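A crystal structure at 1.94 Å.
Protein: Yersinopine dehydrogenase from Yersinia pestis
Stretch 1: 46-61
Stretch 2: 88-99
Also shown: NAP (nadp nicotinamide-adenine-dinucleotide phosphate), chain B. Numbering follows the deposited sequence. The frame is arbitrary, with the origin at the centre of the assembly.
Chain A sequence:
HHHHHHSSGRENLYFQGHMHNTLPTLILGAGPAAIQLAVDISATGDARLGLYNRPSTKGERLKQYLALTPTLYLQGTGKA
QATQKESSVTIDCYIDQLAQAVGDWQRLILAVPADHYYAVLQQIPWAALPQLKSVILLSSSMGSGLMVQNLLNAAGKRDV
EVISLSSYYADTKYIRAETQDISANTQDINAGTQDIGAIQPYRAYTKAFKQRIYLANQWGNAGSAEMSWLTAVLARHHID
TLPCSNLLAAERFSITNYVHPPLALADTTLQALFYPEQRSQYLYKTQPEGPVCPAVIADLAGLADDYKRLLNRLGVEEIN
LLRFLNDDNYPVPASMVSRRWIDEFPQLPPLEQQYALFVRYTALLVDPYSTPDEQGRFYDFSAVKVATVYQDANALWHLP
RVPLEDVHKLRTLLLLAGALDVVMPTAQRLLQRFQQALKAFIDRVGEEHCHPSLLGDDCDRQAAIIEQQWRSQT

Stretch 1, residues 46-61: DARLGLYNRPSTKGER
Stretch 2, residues 88-99: SVTIDCYIDQLA

Two short parallel strands, 49-52 and 93-95, form the core of this contact. Their axes approach to 4.7 Å and diverge by 15°, with Gly50 paired to Cys93, Leu51 to Tyr94 and Tyr52 to Ile95. The backbone is extended, near -120/135, and the bonds alternate as parallel pairing requires: Leu51 N donates to Cys93 O (2.9 Å), Ile95 N to Leu51 O (3.0 Å), and Asn53 N to Ile95 O (3.2 Å).

The ladder begins at Asp92, where phi/psi of -90/-22 breaks the extended run. Its N donates to Leu49 O (2.9 Å), which also accepts a weak bond from Cys93 N (3.3 Å). With chi1 m and chi2 -73°, the Asp92 carboxylate places OD2 2.9 Å from Leu49 N, at a nearly straight 170°; a short acidic side chain thus serves as acceptor where the strand pairing starts. Arg48, t at chi1 and chi2, lays its aliphatic CG 3.6 Å from Asp92 CB.

Leu51 (t, p) and Tyr94 (t, chi2 -90°) share one face of the sheet, Leu51 CB lying 3.9 Å from both Tyr94 CD2 and Ile91 CG2. Leu49 (m, t) sends CD1 to 3.7 Å from Val89 CG2. The aliphatic side chains of Leu49, Leu51, Val89 and Ile91 fill buried space without needing polar partners. Tyr52 and Ile95 occupy the face of Cys93, with Tyr52 CB 3.9 Å from Ile95 CG1. At chi1 160° and chi2 83°, the Tyr52 ring extends beyond the strand end to receive Leu98 (m, t): CD2 stands 3.7 Å from the ring centroid, 1° off its normal, a CH-pi contact over the face.

The Tyr94 hydroxyl reaches past Leu51 to within 3.2 Å of Asn53 CB. Water 1 links the stretches, hydrogen-bonded at 2.7 Å to both Tyr94 OH and Asn53 O. Asp96 (p, chi2 -8°) and Glu60 (t, p) would repel, with OD2 and OE1 4.3 Å apart, but water 2 lies between them, hydrogen-bonded at 2.9 Å to Asp96 OD2 and at 2.8 Å to Glu60 OE1. Asp96 O is buried without a polar partner, 3.5 Å from Pro55 CD.

Beyond the strand, Asn53 (t, chi2 102°) leads away from stretch 2 to NADP: ND2 donates to O3X (2.9 Å), while OD1 accepts from O3B (2.5 Å) and from Lys58 NZ (2.9 Å). Ser56, p, caps the helix, its OG accepting from Gly59 N (3.0 Å) and donating to NAP O3X (2.6 Å). At Gly59, a CB would lie 2.1 Å from Arg54 O, so glycine suits this position in the helix.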

# COMPACT_ATOMS: atom_id res chain seq x y z
N ASP A 46 -10.77 -19.07 -43.74
CA ASP A 46 -10.61 -20.51 -43.91
C ASP A 46 -9.16 -20.75 -44.32
O ASP A 46 -8.81 -20.67 -45.50
CB ASP A 46 -11.60 -21.06 -44.94
CG ASP A 46 -11.49 -22.57 -45.09
OD1 ASP A 46 -11.47 -23.27 -44.05
OD2 ASP A 46 -11.41 -23.06 -46.24
N ALA A 47 -8.32 -21.05 -43.35
CA ALA A 47 -6.89 -21.19 -43.58
C ALA A 47 -6.41 -22.53 -43.04
O ALA A 47 -6.89 -23.00 -42.00
CB ALA A 47 -6.14 -20.03 -42.93
N ARG A 48 -5.49 -23.15 -43.75
CA ARG A 48 -4.86 -24.35 -43.22
C ARG A 48 -3.99 -23.95 -42.04
O ARG A 48 -3.31 -22.93 -42.07
CB ARG A 48 -4.04 -25.06 -44.29
CG ARG A 48 -3.58 -26.46 -43.87
CD ARG A 48 -3.07 -27.29 -45.03
NE ARG A 48 -1.77 -26.80 -45.47
CZ ARG A 48 -0.61 -27.41 -45.27
NH1 ARG A 48 -0.54 -28.58 -44.62
NH2 ARG A 48 0.50 -26.84 -45.73
N LEU A 49 -4.07 -24.73 -40.96
CA LEU A 49 -3.39 -24.39 -39.71
C LEU A 49 -2.40 -25.48 -39.34
O LEU A 49 -2.78 -26.65 -39.20
CB LEU A 49 -4.39 -24.16 -38.58
CG LEU A 49 -5.15 -22.85 -38.59
CD1 LEU A 49 -6.13 -22.79 -37.41
CD2 LEU A 49 -4.19 -21.67 -38.54
N GLY A 50 -1.14 -25.09 -39.17
CA GLY A 50 -0.13 -25.97 -38.61
C GLY A 50 0.26 -25.55 -37.20
O GLY A 50 0.05 -24.40 -36.81
N LEU A 51 0.83 -26.48 -36.44
CA LEU A 51 1.18 -26.23 -35.04
C LEU A 51 2.47 -26.97 -34.74
O LEU A 51 2.61 -28.13 -35.12
CB LEU A 51 0.06 -26.71 -34.11
CG LEU A 51 0.17 -26.36 -32.63
CD1 LEU A 51 0.21 -24.85 -32.46
CD2 LEU A 51 -1.01 -26.94 -31.87
N TYR A 52 3.41 -26.29 -34.08
CA TYR A 52 4.66 -26.89 -33.61
C TYR A 52 4.72 -26.80 -32.10
O TYR A 52 4.32 -25.78 -31.51
CB TYR A 52 5.89 -26.21 -34.20
CG TYR A 52 7.16 -26.47 -33.39
CD1 TYR A 52 7.90 -27.64 -33.56
CD2 TYR A 52 7.59 -25.56 -32.45
CE1 TYR A 52 9.05 -27.89 -32.81
CE2 TYR A 52 8.72 -25.79 -31.68
CZ TYR A 52 9.45 -26.95 -31.88
OH TYR A 52 10.55 -27.18 -31.13
N ASN A 53 5.22 -27.85 -31.46
CA ASN A 53 5.64 -27.79 -30.07
C ASN A 53 6.81 -28.73 -29.86
O ASN A 53 6.82 -29.85 -30.38
CB ASN A 53 4.52 -28.16 -29.11
CG ASN A 53 4.75 -27.62 -27.70
OD1 ASN A 53 4.15 -26.62 -27.31
ND2 ASN A 53 5.62 -28.28 -26.93
N ARG A 54 7.80 -28.26 -29.12
CA ARG A 54 8.96 -29.08 -28.80
C ARG A 54 8.50 -30.35 -28.09
O ARG A 54 7.46 -30.36 -27.42
CB ARG A 54 9.92 -28.31 -27.89
CG ARG A 54 9.29 -27.98 -26.55
CD ARG A 54 10.27 -27.32 -25.57
NE ARG A 54 9.55 -26.81 -24.39
CZ ARG A 54 10.15 -26.52 -23.23
NH1 ARG A 54 11.46 -26.68 -23.09
NH2 ARG A 54 9.43 -26.06 -22.21
N PRO A 55 9.31 -31.43 -28.16
CA PRO A 55 8.96 -32.72 -27.55
C PRO A 55 9.17 -32.78 -26.04
O PRO A 55 9.73 -33.73 -25.50
CB PRO A 55 9.86 -33.71 -28.30
CG PRO A 55 11.03 -32.92 -28.76
CD PRO A 55 10.52 -31.52 -29.01
N SER A 56 8.68 -31.77 -25.33
CA SER A 56 8.55 -31.89 -23.89
C SER A 56 7.54 -32.99 -23.57
O SER A 56 6.92 -33.57 -24.45
CB SER A 56 8.12 -30.56 -23.29
OG SER A 56 6.88 -30.14 -23.88
N THR A 57 7.38 -33.27 -22.27
CA THR A 57 6.34 -34.21 -21.86
C THR A 57 4.96 -33.70 -22.26
O THR A 57 4.11 -34.47 -22.71
CB THR A 57 6.39 -34.44 -20.34
OG1 THR A 57 6.40 -33.18 -19.68
CG2 THR A 57 7.65 -35.18 -19.97
N LYS A 58 4.71 -32.39 -22.07
CA LYS A 58 3.45 -31.79 -22.51
C LYS A 58 3.28 -31.87 -24.03
O LYS A 58 2.20 -32.17 -24.53
CB LYS A 58 3.37 -30.34 -22.05
CG LYS A 58 1.98 -29.71 -22.21
CD LYS A 58 2.05 -28.31 -22.82
CE LYS A 58 2.46 -28.33 -24.29
NZ LYS A 58 2.60 -26.95 -24.83
N GLY A 59 4.34 -31.54 -24.76
CA GLY A 59 4.28 -31.62 -26.21
C GLY A 59 3.96 -33.02 -26.69
O GLY A 59 3.11 -33.21 -27.56
N GLU A 60 4.61 -34.03 -26.10
CA GLU A 60 4.34 -35.41 -26.47
C GLU A 60 2.88 -35.78 -26.22
O GLU A 60 2.25 -36.46 -27.04
CB GLU A 60 5.27 -36.35 -25.69
CG GLU A 60 5.34 -37.75 -26.27
CD GLU A 60 6.03 -37.80 -27.63
OE1 GLU A 60 6.88 -36.91 -27.88
OE2 GLU A 60 5.73 -38.71 -28.43
N ARG A 61 2.32 -35.36 -25.09
CA ARG A 61 0.93 -35.71 -24.80
C ARG A 61 -0.02 -35.04 -25.78
O ARG A 61 -1.04 -35.62 -26.16
CB ARG A 61 0.59 -35.35 -23.35
CG ARG A 61 -0.66 -36.05 -22.81
CD ARG A 61 -0.67 -36.16 -21.30
NE ARG A 61 -1.49 -35.12 -20.67
CZ ARG A 61 -1.02 -34.04 -20.02
NH1 ARG A 61 0.28 -33.81 -19.90
NH2 ARG A 61 -1.89 -33.19 -19.50
N SER A 88 -14.02 -24.45 -30.94
CA SER A 88 -13.12 -25.54 -31.30
C SER A 88 -12.47 -25.20 -32.62
O SER A 88 -13.09 -24.54 -33.47
CB SER A 88 -13.87 -26.86 -31.43
OG SER A 88 -14.78 -26.79 -32.51
N VAL A 89 -11.24 -25.66 -32.82
CA VAL A 89 -10.51 -25.37 -34.05
C VAL A 89 -9.69 -26.59 -34.45
O VAL A 89 -9.06 -27.23 -33.60
CB VAL A 89 -9.62 -24.12 -33.90
CG1 VAL A 89 -8.59 -24.33 -32.79
CG2 VAL A 89 -8.95 -23.80 -35.22
N THR A 90 -9.68 -26.88 -35.73
CA THR A 90 -9.00 -28.06 -36.24
C THR A 90 -7.56 -27.71 -36.59
O THR A 90 -7.28 -26.63 -37.11
CB THR A 90 -9.74 -28.61 -37.46
OG1 THR A 90 -10.88 -29.34 -36.99
CG2 THR A 90 -8.85 -29.53 -38.27
N ILE A 91 -6.65 -28.63 -36.29
CA ILE A 91 -5.24 -28.48 -36.65
C ILE A 91 -4.98 -29.46 -37.79
O ILE A 91 -5.24 -30.66 -37.67
CB ILE A 91 -4.31 -28.75 -35.45
CG1 ILE A 91 -4.60 -27.79 -34.29
CG2 ILE A 91 -2.85 -28.65 -35.89
CD1 ILE A 91 -4.26 -26.32 -34.55
N ASP A 92 -4.46 -28.94 -38.90
CA ASP A 92 -4.26 -29.74 -40.10
C ASP A 92 -2.90 -30.40 -40.13
O ASP A 92 -2.73 -31.41 -40.82
CB ASP A 92 -4.44 -28.86 -41.34
CG ASP A 92 -5.82 -28.22 -41.39
OD1 ASP A 92 -6.79 -28.95 -41.67
OD2 ASP A 92 -5.93 -27.00 -41.09
N CYS A 93 -1.94 -29.87 -39.40
CA CYS A 93 -0.61 -30.43 -39.38
C CYS A 93 0.02 -30.12 -38.03
O CYS A 93 -0.03 -28.97 -37.59
CB CYS A 93 0.23 -29.84 -40.52
SG CYS A 93 1.89 -30.45 -40.58
N TYR A 94 0.57 -31.13 -37.37
CA TYR A 94 1.29 -30.94 -36.12
C TYR A 94 2.66 -31.57 -36.25
O TYR A 94 2.79 -32.69 -36.75
CB TYR A 94 0.53 -31.56 -34.94
CG TYR A 94 1.18 -31.36 -33.58
CD1 TYR A 94 2.10 -32.26 -33.07
CD2 TYR A 94 0.84 -30.26 -32.79
CE1 TYR A 94 2.68 -32.08 -31.81
CE2 TYR A 94 1.41 -30.07 -31.57
CZ TYR A 94 2.33 -30.98 -31.07
OH TYR A 94 2.87 -30.78 -29.82
N ILE A 95 3.69 -30.83 -35.83
CA ILE A 95 5.07 -31.28 -35.86
C ILE A 95 5.71 -30.99 -34.51
O ILE A 95 5.27 -30.11 -33.76
CB ILE A 95 5.88 -30.62 -36.98
CG1 ILE A 95 5.74 -29.09 -36.87
CG2 ILE A 95 5.45 -31.18 -38.35
CD1 ILE A 95 6.65 -28.31 -37.84
N ASP A 96 6.78 -31.73 -34.22
CA ASP A 96 7.57 -31.51 -33.02
C ASP A 96 9.05 -31.41 -33.34
O ASP A 96 9.87 -31.48 -32.44
CB ASP A 96 7.32 -32.61 -31.99
CG ASP A 96 7.88 -33.95 -32.40
OD1 ASP A 96 8.33 -34.06 -33.56
OD2 ASP A 96 7.85 -34.89 -31.57
N GLN A 97 9.40 -31.23 -34.60
CA GLN A 97 10.77 -30.97 -35.01
C GLN A 97 10.72 -29.83 -36.02
O GLN A 97 9.97 -29.90 -37.00
CB GLN A 97 11.44 -32.22 -35.65
CG GLN A 97 11.87 -33.30 -34.68
CD GLN A 97 12.75 -32.79 -33.53
OE1 GLN A 97 13.70 -32.02 -33.73
NE2 GLN A 97 12.42 -33.21 -32.32
N LEU A 98 11.49 -28.79 -35.76
CA LEU A 98 11.48 -27.62 -36.63
C LEU A 98 12.05 -27.92 -38.00
O LEU A 98 11.70 -27.25 -38.98
CB LEU A 98 12.24 -26.50 -35.94
CG LEU A 98 11.51 -25.94 -34.71
CD1 LEU A 98 12.47 -25.17 -33.82
CD2 LEU A 98 10.39 -25.05 -35.16
N ALA A 99 12.91 -28.93 -38.09
CA ALA A 99 13.33 -29.38 -39.42
C ALA A 99 12.16 -29.85 -40.25
O ALA A 99 12.29 -29.95 -41.47
CB ALA A 99 14.37 -30.49 -39.29
PA NAP B . 4.43 -20.38 -22.98
O1A NAP B . 5.02 -19.03 -23.15
O2A NAP B . 4.54 -20.88 -21.51
O5B NAP B . 5.23 -21.40 -24.00
C5B NAP B . 4.86 -21.26 -25.39
C4B NAP B . 5.65 -22.32 -26.18
O4B NAP B . 7.16 -22.03 -25.92
C3B NAP B . 5.41 -23.51 -25.76
O3B NAP B . 5.43 -24.46 -26.87
C2B NAP B . 6.67 -23.87 -24.76
O2B NAP B . 6.87 -25.33 -24.72
C1B NAP B . 7.70 -23.31 -25.27
N9A NAP B . 8.52 -22.82 -24.16
C8A NAP B . 8.28 -22.14 -23.03
N7A NAP B . 9.47 -22.04 -22.42
C5A NAP B . 10.41 -22.66 -23.19
C6A NAP B . 11.75 -22.79 -22.96
N6A NAP B . 12.67 -22.38 -21.89
N1A NAP B . 12.52 -23.45 -23.85
C2A NAP B . 11.95 -23.97 -24.99
N3A NAP B . 10.62 -23.84 -25.22
C4A NAP B . 9.84 -23.17 -24.30
O3 NAP B . 2.84 -20.28 -23.40
PN NAP B . 1.91 -19.00 -23.75
O1N NAP B . 0.99 -19.49 -24.78
O2N NAP B . 1.20 -18.64 -22.42
O5D NAP B . 2.73 -17.63 -24.24
C5D NAP B . 2.89 -17.33 -25.65
C4D NAP B . 3.67 -16.00 -25.72
O4D NAP B . 2.80 -14.84 -25.05
C3D NAP B . 4.81 -15.99 -25.07
O3D NAP B . 5.68 -14.98 -25.77
C2D NAP B . 4.52 -15.42 -23.67
O2D NAP B . 5.61 -14.75 -23.25
C1D NAP B . 3.42 -14.40 -23.99
N1N NAP B . 2.41 -14.20 -22.91
C2N NAP B . 1.31 -14.97 -22.81
C3N NAP B . 0.38 -14.71 -21.78
C7N NAP B . -0.89 -15.57 -21.62
O7N NAP B . -1.86 -15.14 -21.13
N7N NAP B . -0.83 -16.93 -22.10
C4N NAP B . 0.60 -13.70 -20.89
C5N NAP B . 1.70 -12.94 -20.99
C6N NAP B . 2.62 -13.18 -22.02
P2B NAP B . 5.97 -26.28 -23.64
O1X NAP B . 6.64 -26.18 -22.29
O2X NAP B . 4.57 -25.77 -23.54
O3X NAP B . 6.02 -27.72 -24.10
O HOH W 1 5.31 -31.76 -29.31
O HOH W 2 6.50 -34.36 -29.09